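Local coordinates for protein aspartate aminotransferase, cytoplasmic (Schizosaccharomyces pombe 972h-, PDB 6JPK) that catalyses the reversible, pyridoxal 5'-phosphate-dependent transfer of the amino group from L-aspartate to 2-oxoglutarate, yielding oxaloacetate and L-glutamate, and works as a homodimer, at residues Ile133-Trp138 with Val152-Tyr157; Leu185-His190 with Val216-Ala221. The protein carries 1 engineered substitution. All coordinates share one frame; numbering follows the deposited sequence.

Interaction 1. Residues Ile133-Trp138 with Val152-Tyr157. Engineered in segment 152-157: E153 (natural residue Asp).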
loop_
_atom_site.group_PDB
_atom_site.type_symbol
_atom_site.label_atom_id
_atom_site.label_comp_id
_atom_site.label_asym_id
_atom_site.label_seq_id
_atom_site.Cartn_x
_atom_site.Cartn_y
_atom_site.Cartn_z
ATOM N N ILE A 133 0.004 18.610 15.785
ATOM C CA ILE A 133 1.138 18.465 14.888
ATOM C C ILE A 133 1.946 19.758 14.915
ATOM O O ILE A 133 1.435 20.824 15.251
ATOM C CB ILE A 133 0.679 18.143 13.455
ATOM C CG1 ILE A 133 0.030 19.389 12.836
ATOM C CG2 ILE A 133 -0.309 16.980 13.468
ATOM C CD1 ILE A 133 -0.572 19.137 11.473
ATOM N N SER A 134 3.229 19.660 14.556
ATOM C CA SER A 134 4.081 20.836 14.651
ATOM C C SER A 134 3.699 21.859 13.579
ATOM O O SER A 134 3.203 21.517 12.500
ATOM C CB SER A 134 5.563 20.456 14.522
ATOM O OG SER A 134 5.881 19.968 13.224
ATOM N N ASN A 135 3.925 23.130 13.896
ATOM C CA ASN A 135 3.741 24.210 12.932
ATOM C C ASN A 135 5.100 24.814 12.602
ATOM O O ASN A 135 5.646 25.584 13.410
ATOM C CB ASN A 135 2.798 25.275 13.500
ATOM C CG ASN A 135 2.416 26.320 12.466
ATOM O OD1 ASN A 135 2.748 26.191 11.285
ATOM N ND2 ASN A 135 1.710 27.351 12.904
ATOM N N PRO A 136 5.707 24.499 11.435
ATOM C CA PRO A 136 5.194 23.677 10.331
ATOM C C PRO A 136 5.484 22.184 10.458
ATOM O O PRO A 136 6.269 21.772 11.321
ATOM C CB PRO A 136 5.951 24.236 9.117
ATOM C CG PRO A 136 7.311 24.562 9.702
ATOM C CD PRO A 136 7.011 25.102 11.094
ATOM N N THR A 137 4.873 21.376 9.593
ATOM C CA THR A 137 5.210 19.961 9.520
ATOM C C THR A 137 4.989 19.485 8.093
ATOM O O THR A 137 4.526 20.236 7.228
ATOM C CB THR A 137 4.380 19.121 10.505
ATOM O OG1 THR A 137 4.923 17.795 10.577
ATOM C CG2 THR A 137 2.915 19.039 10.057
ATOM N N TRP A 138 5.305 18.221 7.858
ATOM C CA TRP A 138 4.943 17.544 6.621
ATOM C C TRP A 138 3.438 17.686 6.377
ATOM O O TRP A 138 2.639 17.263 7.228
ATOM C CB TRP A 138 5.340 16.074 6.724
ATOM C CG TRP A 138 5.126 15.289 5.487
ATOM C CD1 TRP A 138 5.337 15.700 4.201
ATOM C CD2 TRP A 138 4.650 13.943 5.409
ATOM N NE1 TRP A 138 5.022 14.685 3.325
ATOM C CE2 TRP A 138 4.598 13.596 4.044
ATOM C CE3 TRP A 138 4.267 12.993 6.364
ATOM C CZ2 TRP A 138 4.176 12.337 3.609
ATOM C CZ3 TRP A 138 3.850 11.744 5.930
ATOM C CH2 TRP A 138 3.808 11.430 4.565
ATOM N N VAL A 152 -7.474 18.452 13.918
ATOM C CA VAL A 152 -6.035 18.699 13.936
ATOM C C VAL A 152 -5.783 20.090 14.512
ATOM O O VAL A 152 -6.367 21.079 14.057
ATOM C CB VAL A 152 -5.437 18.558 12.522
ATOM C CG1 VAL A 152 -3.955 18.968 12.495
ATOM C CG2 VAL A 152 -5.621 17.108 12.004
ATOM N N GLU A 153 -4.951 20.158 15.541
ATOM C CA GLU A 153 -4.452 21.402 16.104
ATOM C C GLU A 153 -2.951 21.455 15.853
ATOM O O GLU A 153 -2.352 20.482 15.378
ATOM C CB GLU A 153 -4.762 21.485 17.607
ATOM C CG GLU A 153 -6.200 21.165 17.965
ATOM C CD GLU A 153 -7.156 22.326 17.685
ATOM O OE1 GLU A 153 -6.683 23.409 17.268
ATOM O OE2 GLU A 153 -8.383 22.152 17.889
ATOM N N THR A 154 -2.324 22.585 16.169
ATOM C CA THR A 154 -0.881 22.660 15.989
ATOM C C THR A 154 -0.215 23.120 17.280
ATOM O O THR A 154 -0.839 23.732 18.153
ATOM C CB THR A 154 -0.462 23.589 14.819
ATOM O OG1 THR A 154 -0.705 24.946 15.167
ATOM C CG2 THR A 154 -1.242 23.277 13.540
ATOM N N TYR A 155 1.062 22.770 17.407
ATOM C CA TYR A 155 1.906 23.406 18.392
ATOM C C TYR A 155 2.993 24.205 17.684
ATOM O O TYR A 155 3.419 23.829 16.586
ATOM C CB TYR A 155 2.541 22.392 19.363
ATOM C CG TYR A 155 3.291 21.224 18.747
ATOM C CD1 TYR A 155 4.665 21.286 18.549
ATOM C CD2 TYR A 155 2.629 20.045 18.407
ATOM C CE1 TYR A 155 5.360 20.221 18.003
ATOM C CE2 TYR A 155 3.315 18.974 17.852
ATOM C CZ TYR A 155 4.683 19.060 17.670
ATOM O OH TYR A 155 5.372 17.998 17.135
ATOM N N PRO A 156 3.388 25.351 18.238
ATOM C CA PRO A 156 4.439 26.165 17.604
ATOM C C PRO A 156 5.746 25.391 17.510
ATOM O O PRO A 156 6.072 24.583 18.385
ATOM C CB PRO A 156 4.575 27.369 18.550
ATOM C CG PRO A 156 3.287 27.413 19.301
ATOM C CD PRO A 156 2.841 25.986 19.443
ATOM N N TYR A 157 6.493 25.627 16.428
ATOM C CA TYR A 157 7.754 24.909 16.263
ATOM C C TYR A 157 8.874 25.792 15.714
ATOM O O TYR A 157 9.977 25.814 16.266
ATOM C CB TYR A 157 7.567 23.678 15.363
ATOM C CG TYR A 157 8.685 22.695 15.566
ATOM C CD1 TYR A 157 9.840 22.754 14.789
ATOM C CD2 TYR A 157 8.619 21.743 16.577
ATOM C CE1 TYR A 157 10.889 21.876 14.999
ATOM C CE2 TYR A 157 9.666 20.854 16.799
ATOM C CZ TYR A 157 10.797 20.923 16.005
ATOM O OH TYR A 157 11.842 20.046 16.214
#
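I133, S134 and N135 pair in parallel with T154, Y155 and P156, and the axes of the two strand segments come within 4.4 Å, with 52° between their N-to-C directions. Within these segments the first rung is I133 N to the carbonyl O of E153, an engineered residue (Asp in nature) whose OE2 is hydrogen-bonded to H130 ND1. I133 O accepts Y155 N at 2.9 Å, and N135 N returns to Y155 O. A weak bond from Y157 N to N135 O, 3.1 Å, closes the ladder beside the cis peptide that precedes P136.

On the face carrying I133 and T154, CD1 of I133 meets CG1 of V152 at 3.5 Å, and the flank of helix 140-147 covers both through R142. That helix connects the two strands, so the contact joins the strands of a beta-alpha-beta unit in the central sheet of the class I aminotransferase fold.

The other face is carried by the Y155 ring. With CG placed between the backbone N and the carbonyl carbon (chi1 53°), the ring folds back over the neighbouring strand, and S134 CA stands 3.6 Å from its centroid in a CH-pi contact over one face. S134 CB lies 3.5 Å from Y155 CE1, and Y155 OH hydrogen-bonds L184 O on strand 182-186. An alanine in place of this tyrosine would probably leave L184 O without its hydroxyl partner and open a gap over S134. S134 OG donates to P136 O at 2.7 Å, from above the carbonyl plane, and is also hydrogen-bonded to H190, tying the strand end to the turn that leads to W138.

Interaction 2. Residues Leu185-His190 with Val216-Ala221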
loop_
_atom_site.group_PDB
_atom_site.type_symbol
_atom_site.label_atom_id
_atom_site.label_comp_id
_atom_site.label_asym_id
_atom_site.label_seq_id
_atom_site.Cartn_x
_atom_site.Cartn_y
_atom_site.Cartn_z
ATOM N N LEU A 185 4.993 13.648 17.253
ATOM C CA LEU A 185 6.343 14.147 17.486
ATOM C C LEU A 185 7.297 13.606 16.433
ATOM O O LEU A 185 7.210 12.435 16.048
ATOM C CB LEU A 185 6.835 13.730 18.874
ATOM C CG LEU A 185 5.918 14.130 20.039
ATOM C CD1 LEU A 185 6.440 13.579 21.358
ATOM C CD2 LEU A 185 5.755 15.660 20.110
ATOM N N HIS A 186 8.213 14.460 15.975
ATOM C CA HIS A 186 9.279 14.055 15.062
ATOM C C HIS A 186 10.452 13.557 15.901
ATOM O O HIS A 186 10.985 14.311 16.722
ATOM C CB HIS A 186 9.727 15.223 14.181
ATOM C CG HIS A 186 8.643 15.819 13.329
ATOM N ND1 HIS A 186 8.754 15.928 11.957
ATOM C CD2 HIS A 186 7.445 16.367 13.654
ATOM C CE1 HIS A 186 7.660 16.498 11.474
ATOM N NE2 HIS A 186 6.849 16.769 12.483
ATOM N N ALA A 187 10.868 12.305 15.688
ATOM C CA ALA A 187 11.913 11.720 16.533
ATOM C C ALA A 187 13.262 12.398 16.323
ATOM O O ALA A 187 14.020 12.571 17.281
ATOM C CB ALA A 187 12.040 10.227 16.265
ATOM N N CYS A 188 13.601 12.739 15.076
ATOM C CA CYS A 188 14.816 13.496 14.762
ATOM C C CYS A 188 14.709 14.024 13.339
ATOM O O CYS A 188 13.893 13.549 12.543
ATOM C CB CYS A 188 16.085 12.654 14.910
ATOM S SG CYS A 188 16.241 11.314 13.705
ATOM N N ALA A 189 15.563 14.995 13.020
ATOM C CA ALA A 189 15.583 15.605 11.694
ATOM C C ALA A 189 14.178 16.068 11.307
ATOM O O ALA A 189 13.522 15.528 10.410
ATOM C CB ALA A 189 16.140 14.642 10.645
ATOM N N HIS A 190 13.725 17.064 12.055
ATOM C CA HIS A 190 12.390 17.601 11.860
ATOM C C HIS A 190 12.182 18.021 10.414
ATOM O O HIS A 190 13.023 18.700 9.815
ATOM C CB HIS A 190 12.155 18.793 12.791
ATOM C CG HIS A 190 10.794 19.393 12.647
ATOM N ND1 HIS A 190 10.531 20.451 11.801
ATOM C CD2 HIS A 190 9.613 19.067 13.222
ATOM C CE1 HIS A 190 9.249 20.756 11.869
ATOM N NE2 HIS A 190 8.669 19.936 12.728
ATOM N N VAL A 216 1.200 9.804 22.880
ATOM C CA VAL A 216 2.363 10.158 22.062
ATOM C C VAL A 216 2.460 9.236 20.849
ATOM O O VAL A 216 2.395 8.002 20.983
ATOM C CB VAL A 216 3.654 10.110 22.899
ATOM C CG1 VAL A 216 4.877 10.210 21.997
ATOM C CG2 VAL A 216 3.654 11.257 23.929
ATOM N N VAL A 217 2.615 9.840 19.667
ATOM C CA VAL A 217 2.923 9.154 18.413
ATOM C C VAL A 217 4.224 9.749 17.874
ATOM O O VAL A 217 4.277 10.943 17.560
ATOM C CB VAL A 217 1.800 9.310 17.371
ATOM C CG1 VAL A 217 2.154 8.561 16.083
ATOM C CG2 VAL A 217 0.457 8.863 17.938
ATOM N N PHE A 218 5.273 8.932 17.805
ATOM C CA PHE A 218 6.537 9.340 17.198
ATOM C C PHE A 218 6.539 9.000 15.715
ATOM O O PHE A 218 6.185 7.884 15.326
ATOM C CB PHE A 218 7.730 8.645 17.851
ATOM C CG PHE A 218 8.113 9.197 19.192
ATOM C CD1 PHE A 218 8.808 10.384 19.290
ATOM C CD2 PHE A 218 7.820 8.492 20.352
ATOM C CE1 PHE A 218 9.184 10.886 20.536
ATOM C CE2 PHE A 218 8.190 8.983 21.604
ATOM C CZ PHE A 218 8.872 10.183 21.694
ATOM N N ASP A 219 6.958 9.952 14.899
ATOM C CA ASP A 219 7.269 9.706 13.495
ATOM C C ASP A 219 8.787 9.664 13.362
ATOM O O ASP A 219 9.466 10.641 13.701
ATOM C CB ASP A 219 6.669 10.800 12.612
ATOM C CG ASP A 219 6.585 10.392 11.141
ATOM O OD1 ASP A 219 7.532 9.756 10.627
ATOM O OD2 ASP A 219 5.563 10.707 10.495
ATOM N N ILE A 220 9.336 8.532 12.919
ATOM C CA ILE A 220 10.785 8.391 12.773
ATOM C C ILE A 220 11.068 7.958 11.332
ATOM O O ILE A 220 11.106 6.767 11.001
ATOM C CB ILE A 220 11.405 7.440 13.808
ATOM C CG1 ILE A 220 12.924 7.380 13.643
ATOM C CG2 ILE A 220 10.771 6.044 13.801
ATOM C CD1 ILE A 220 13.653 7.001 14.931
ATOM N N ALA A 221 11.277 8.939 10.464
ATOM C CA ALA A 221 11.540 8.701 9.054
ATOM C C ALA A 221 13.015 8.791 8.683
ATOM O O ALA A 221 13.361 8.472 7.541
ATOM C CB ALA A 221 10.745 9.699 8.204
#
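L185 and A187 supply the apolar half of this contact, meeting F218 and I220 across two parallel strand ends. L185 N donates to V217 O with an N-H...O angle of 172°, L185 O receives D219 N at 2.7 Å, and A187 N reaches D219 O.

Packing is closest on the face bearing L185 and F218. In L185, chi1 of -55° sets CG anti to the carbonyl carbon and an extended chi2 (176°) brings CD1 over to V216 CG1 at 3.8 Å, where it also lies near F218 CE1, while L185 CB lies 3.9 Å from CD1 of the F218 ring. Farther on, the methyl of A187 rests against I220, CB to CB at 3.8 Å. Helices 199-211 and 235-241 close over this side: L209 touches L185 and V216, F206 touches F218, and L237 touches A187, F218 and I220.

The face of H186 and D219 is looser and partly exposed. Its side chains scarcely meet across the strands: D219 CB comes only to L185 O, 3.8 Å away, and H186 ND1 stays 6.3 Å from D219 OD2. The D219 carboxylate is held through OD2 by H141 and N112, and H186 bonds through NE2 to T137. One face of the H186 imidazole is covered by H190 CD2, 3.3 Å above its plane and over its centre, so the following loop folds back onto the strand's last residue.

Joined through helix 199-211, the strands form a beta-alpha-beta unit whose H186 and D219 lie near N191 and W138 respectively, which by similarity bind L-aspartate. This is the active site at the C-terminal edge of the parallel strands, where D219 is probably the aspartate that in class I aminotransferases faces the pyridine nitrogen of pyridoxal 5'-phosphate.

How the interactions relate
Interaction 1 closes along the chain before interaction 2 opens, yet their centres lie only 12 Å apart because both belong to one mixed sheet. Its consecutive parallel strands run 152-159, 131-135, 182-186, 215-220, and the middle two, one from each contact, are neighbours. At the C-terminal ends of the neighbouring strands the two contacts touch: S134 OG and H190 NE2 lie 2.8 Å apart, a probable hydrogen bond, and the Y157 ring stacks on H190. This links the turn carrying W138 to the loop leading to N191, two residues that by similarity bind L-aspartate.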